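Local atomic coordinates of cobalamin biosynthesis protein (cbiD) (Archaeoglobus fulgidus, PDB entry 1SR8), a protein that probably methylates C-1 of cobalt-precorrin-5B, using S-adenosyl-L-methionine, to give cobalt-precorrin-6A in the anaerobic route to adenosylcobalamin. Residues A[42-54]-A[66-80]. Sequence-based numbering, arbitrary orientation.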
loop_
_atom_site.group_PDB
_atom_site.type_symbol
_atom_site.label_atom_id
_atom_site.label_comp_id
_atom_site.label_asym_id
_atom_site.label_seq_id
_atom_site.Cartn_x
_atom_site.Cartn_y
_atom_site.Cartn_z
ATOM N N ILE A 42 -1.340 6.401 -2.123
ATOM C CA ILE A 42 -2.316 5.842 -1.196
ATOM C C ILE A 42 -2.995 4.698 -1.931
ATOM O O ILE A 42 -3.224 4.778 -3.141
ATOM C CB ILE A 42 -3.394 6.867 -0.759
ATOM C CG1 ILE A 42 -4.042 7.513 -1.991
ATOM C CG2 ILE A 42 -2.773 7.896 0.181
ATOM C CD1 ILE A 42 -5.281 8.343 -1.682
ATOM N N THR A 43 -3.301 3.628 -1.211
ATOM C CA THR A 43 -3.947 2.469 -1.811
ATOM C C THR A 43 -5.436 2.707 -2.096
ATOM O O THR A 43 -6.016 3.696 -1.655
ATOM C CB THR A 43 -3.872 1.265 -0.873
ATOM O OG1 THR A 43 -4.450 1.630 0.382
ATOM C CG2 THR A 43 -2.446 0.823 -0.669
ATOM N N THR A 44 -6.039 1.781 -2.839
ATOM C CA THR A 44 -7.462 1.825 -3.138
ATOM C C THR A 44 -8.209 1.752 -1.795
ATOM O O THR A 44 -9.280 2.339 -1.620
ATOM C CB THR A 44 -7.857 0.620 -4.018
ATOM O OG1 THR A 44 -7.157 -0.545 -3.563
ATOM C CG2 THR A 44 -7.480 0.862 -5.467
ATOM N N GLY A 45 -7.623 1.027 -0.843
ATOM C CA GLY A 45 -8.227 0.896 0.472
ATOM C C GLY A 45 -8.227 2.227 1.198
ATOM O O GLY A 45 -9.225 2.606 1.820
ATOM N N THR A 46 -7.117 2.958 1.118
ATOM C CA THR A 46 -7.038 4.248 1.785
ATOM C C THR A 46 -7.894 5.289 1.072
ATOM O O THR A 46 -8.468 6.170 1.709
ATOM C CB THR A 46 -5.601 4.756 1.844
ATOM O OG1 THR A 46 -4.824 3.891 2.681
ATOM C CG2 THR A 46 -5.565 6.172 2.399
ATOM N N THR A 47 -7.976 5.187 -0.250
ATOM C CA THR A 47 -8.767 6.130 -1.032
ATOM C C THR A 47 -10.239 5.893 -0.726
ATOM O O THR A 47 -11.021 6.841 -0.595
ATOM C CB THR A 47 -8.502 5.959 -2.537
ATOM O OG1 THR A 47 -7.105 6.167 -2.795
ATOM C CG2 THR A 47 -9.319 6.964 -3.343
ATOM N N ALA A 48 -10.612 4.627 -0.582
ATOM C CA ALA A 48 -11.989 4.282 -0.256
ATOM C C ALA A 48 -12.336 4.838 1.131
ATOM O O ALA A 48 -13.430 5.379 1.348
ATOM C CB ALA A 48 -12.169 2.766 -0.285
ATOM N N SER A 49 -11.396 4.708 2.068
ATOM C CA SER A 49 -11.605 5.199 3.424
ATOM C C SER A 49 -11.821 6.700 3.414
ATOM O O SER A 49 -12.715 7.214 4.095
ATOM C CB SER A 49 -10.400 4.866 4.306
ATOM O OG SER A 49 -10.302 3.473 4.520
ATOM N N ALA A 50 -10.997 7.402 2.642
ATOM C CA ALA A 50 -11.099 8.852 2.554
ATOM C C ALA A 50 -12.468 9.253 2.020
ATOM O O ALA A 50 -13.097 10.170 2.554
ATOM C CB ALA A 50 -9.994 9.409 1.662
ATOM N N ALA A 51 -12.932 8.564 0.980
ATOM C CA ALA A 51 -14.241 8.863 0.390
ATOM C C ALA A 51 -15.345 8.696 1.426
ATOM O O ALA A 51 -16.201 9.564 1.580
ATOM C CB ALA A 51 -14.508 7.954 -0.810
ATOM N N ALA A 52 -15.317 7.580 2.146
ATOM C CA ALA A 52 -16.324 7.309 3.169
ATOM C C ALA A 52 -16.315 8.364 4.265
ATOM O O ALA A 52 -17.363 8.894 4.635
ATOM C CB ALA A 52 -16.088 5.937 3.775
ATOM N N VAL A 53 -15.133 8.661 4.793
ATOM C CA VAL A 53 -15.011 9.659 5.846
ATOM C C VAL A 53 -15.471 11.042 5.377
ATOM O O VAL A 53 -16.150 11.756 6.114
ATOM C CB VAL A 53 -13.560 9.744 6.347
ATOM C CG1 VAL A 53 -13.410 10.888 7.315
ATOM C CG2 VAL A 53 -13.173 8.435 7.018
ATOM N N ALA A 54 -15.111 11.416 4.149
ATOM C CA ALA A 54 -15.497 12.719 3.609
ATOM C C ALA A 54 -17.009 12.830 3.395
ATOM O O ALA A 54 -17.600 13.884 3.612
ATOM C CB ALA A 54 -14.760 12.981 2.301
ATOM N N VAL A 66 -9.602 15.173 4.524
ATOM C CA VAL A 66 -9.989 14.373 5.679
ATOM C C VAL A 66 -8.748 13.624 6.122
ATOM O O VAL A 66 -7.786 13.486 5.367
ATOM C CB VAL A 66 -11.094 13.332 5.349
ATOM C CG1 VAL A 66 -12.315 14.022 4.766
ATOM C CG2 VAL A 66 -10.558 12.285 4.393
ATOM N N LYS A 67 -8.761 13.158 7.357
ATOM C CA LYS A 67 -7.641 12.402 7.863
ATOM C C LYS A 67 -8.143 10.981 8.069
ATOM O O LYS A 67 -9.201 10.772 8.661
ATOM C CB LYS A 67 -7.162 13.004 9.181
ATOM C CG LYS A 67 -5.933 12.331 9.771
ATOM C CD LYS A 67 -5.332 13.164 10.901
ATOM C CE LYS A 67 -4.768 14.496 10.370
ATOM N NZ LYS A 67 -5.797 15.399 9.737
ATOM N N VAL A 68 -7.410 10.005 7.553
ATOM C CA VAL A 68 -7.812 8.618 7.723
ATOM C C VAL A 68 -6.689 7.792 8.339
ATOM O O VAL A 68 -5.503 8.067 8.118
ATOM C CB VAL A 68 -8.230 7.979 6.381
ATOM C CG1 VAL A 68 -9.516 8.603 5.887
ATOM C CG2 VAL A 68 -7.138 8.168 5.357
ATOM N N SER A 69 -7.067 6.798 9.137
ATOM C CA SER A 69 -6.082 5.927 9.751
ATOM C C SER A 69 -5.719 4.889 8.692
ATOM O O SER A 69 -6.475 4.676 7.742
ATOM C CB SER A 69 -6.666 5.260 11.000
ATOM O OG SER A 69 -7.864 4.556 10.711
ATOM N N THR A 70 -4.551 4.268 8.837
ATOM C CA THR A 70 -4.087 3.260 7.885
ATOM C C THR A 70 -3.651 2.039 8.668
ATOM O O THR A 70 -3.398 2.128 9.870
ATOM C CB THR A 70 -2.864 3.742 7.074
ATOM O OG1 THR A 70 -1.787 4.025 7.970
ATOM C CG2 THR A 70 -3.191 5.001 6.281
ATOM N N PRO A 71 -3.561 0.876 7.996
ATOM C CA PRO A 71 -3.143 -0.355 8.671
ATOM C C PRO A 71 -1.753 -0.206 9.302
ATOM O O PRO A 71 -1.482 -0.782 10.355
ATOM C CB PRO A 71 -3.163 -1.388 7.536
ATOM C CG PRO A 71 -4.253 -0.884 6.647
ATOM C CD PRO A 71 -3.944 0.592 6.600
ATOM N N ALA A 72 -0.884 0.571 8.651
ATOM C CA ALA A 72 0.480 0.804 9.128
ATOM C C ALA A 72 0.499 1.658 10.385
ATOM O O ALA A 72 1.527 1.770 11.044
ATOM C CB ALA A 72 1.317 1.466 8.035
ATOM N N GLY A 73 -0.639 2.260 10.717
ATOM C CA GLY A 73 -0.714 3.079 11.911
ATOM C C GLY A 73 -0.349 4.539 11.706
ATOM O O GLY A 73 -0.212 5.290 12.671
ATOM N N VAL A 74 -0.187 4.944 10.449
ATOM C CA VAL A 74 0.154 6.329 10.104
ATOM C C VAL A 74 -1.068 7.030 9.485
ATOM O O VAL A 74 -1.481 6.698 8.371
ATOM C CB VAL A 74 1.318 6.364 9.079
ATOM C CG1 VAL A 74 1.724 7.795 8.793
ATOM C CG2 VAL A 74 2.499 5.557 9.601
ATOM N N ASP A 75 -1.659 7.983 10.200
ATOM C CA ASP A 75 -2.818 8.692 9.663
ATOM C C ASP A 75 -2.375 9.532 8.482
ATOM O O ASP A 75 -1.297 10.124 8.509
ATOM C CB ASP A 75 -3.448 9.599 10.715
ATOM C CG ASP A 75 -3.963 8.835 11.912
ATOM O OD1 ASP A 75 -4.394 7.678 11.752
ATOM O OD2 ASP A 75 -3.948 9.404 13.015
ATOM N N VAL A 76 -3.199 9.576 7.441
ATOM C CA VAL A 76 -2.862 10.344 6.250
ATOM C C VAL A 76 -3.957 11.318 5.879
ATOM O O VAL A 76 -5.138 10.999 5.961
ATOM C CB VAL A 76 -2.627 9.436 5.029
ATOM C CG1 VAL A 76 -2.255 10.285 3.814
ATOM C CG2 VAL A 76 -1.528 8.448 5.325
ATOM N N GLU A 77 -3.563 12.510 5.461
ATOM C CA GLU A 77 -4.532 13.509 5.064
ATOM C C GLU A 77 -4.727 13.373 3.552
ATOM O O GLU A 77 -3.764 13.346 2.780
ATOM C CB GLU A 77 -4.007 14.884 5.440
ATOM C CG GLU A 77 -4.957 16.017 5.199
ATOM C CD GLU A 77 -4.378 17.330 5.682
ATOM O OE1 GLU A 77 -4.310 17.535 6.917
ATOM O OE2 GLU A 77 -3.971 18.144 4.823
ATOM N N VAL A 78 -5.986 13.263 3.140
ATOM C CA VAL A 78 -6.340 13.094 1.734
ATOM C C VAL A 78 -7.250 14.225 1.255
ATOM O O VAL A 78 -8.207 14.608 1.940
ATOM C CB VAL A 78 -7.082 11.736 1.510
ATOM C CG1 VAL A 78 -7.441 11.548 0.044
ATOM C CG2 VAL A 78 -6.214 10.586 1.989
ATOM N N GLU A 79 -6.939 14.758 0.077
ATOM C CA GLU A 79 -7.747 15.818 -0.505
ATOM C C GLU A 79 -8.959 15.177 -1.162
ATOM O O GLU A 79 -8.839 14.187 -1.879
ATOM C CB GLU A 79 -6.934 16.618 -1.527
ATOM C CG GLU A 79 -5.903 17.526 -0.876
ATOM C CD GLU A 79 -5.783 18.868 -1.577
ATOM O OE1 GLU A 79 -5.171 18.925 -2.670
ATOM O OE2 GLU A 79 -6.314 19.869 -1.035
ATOM N N VAL A 80 -10.130 15.740 -0.902
ATOM C CA VAL A 80 -11.359 15.197 -1.446
ATOM C C VAL A 80 -12.265 16.311 -1.961
ATOM O O VAL A 80 -12.001 17.498 -1.746
ATOM C CB VAL A 80 -12.142 14.415 -0.360
ATOM C CG1 VAL A 80 -11.272 13.345 0.258
ATOM C CG2 VAL A 80 -12.627 15.373 0.717
#
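Ala50 rests its CB on Val78, 3.7 Å from CG1, where helix 44-54 packs on the antiparallel beta hairpin formed by 66-68 and 76-80. These two strands lie at one end of a mixed sheet, and the helix crosses 76-80 at -66°. The small methyl lets the helix backbone come down between the valines: Val68 CG1 lies 3.7 Å from Ala50 CA, while Val66 CG2 approaches the carbonyl oxygen of the same residue. One turn on, Ala54 CB touches Val66 CG1 and Val80 CG2, 3.6 Å from each. Val53 spans two residues of the edge strand, Val66 and Val68. Its side chain and that of Val66 run antiparallel past one another; CG1, anti to the backbone N (chi1 173°), comes 3.9 Å from Val66 CB, which leaves CG2 to meet Val68 CG1 at 3.8 Å. No hydrogen bond joins helix to hairpin, so the interface is held by apolar packing, with Ile42 extending it onto Val76 and Val78. At the helix start, Thr43 is the N-cap, its OG1 accepting from Thr46 N. Thr46 splits its branches: OG1 hydrogen-bonds to Gly188 O and Gln138 NE2, whereas the methyl CG2 crosses Val68 at an angle, 3.9 Å from its CG2.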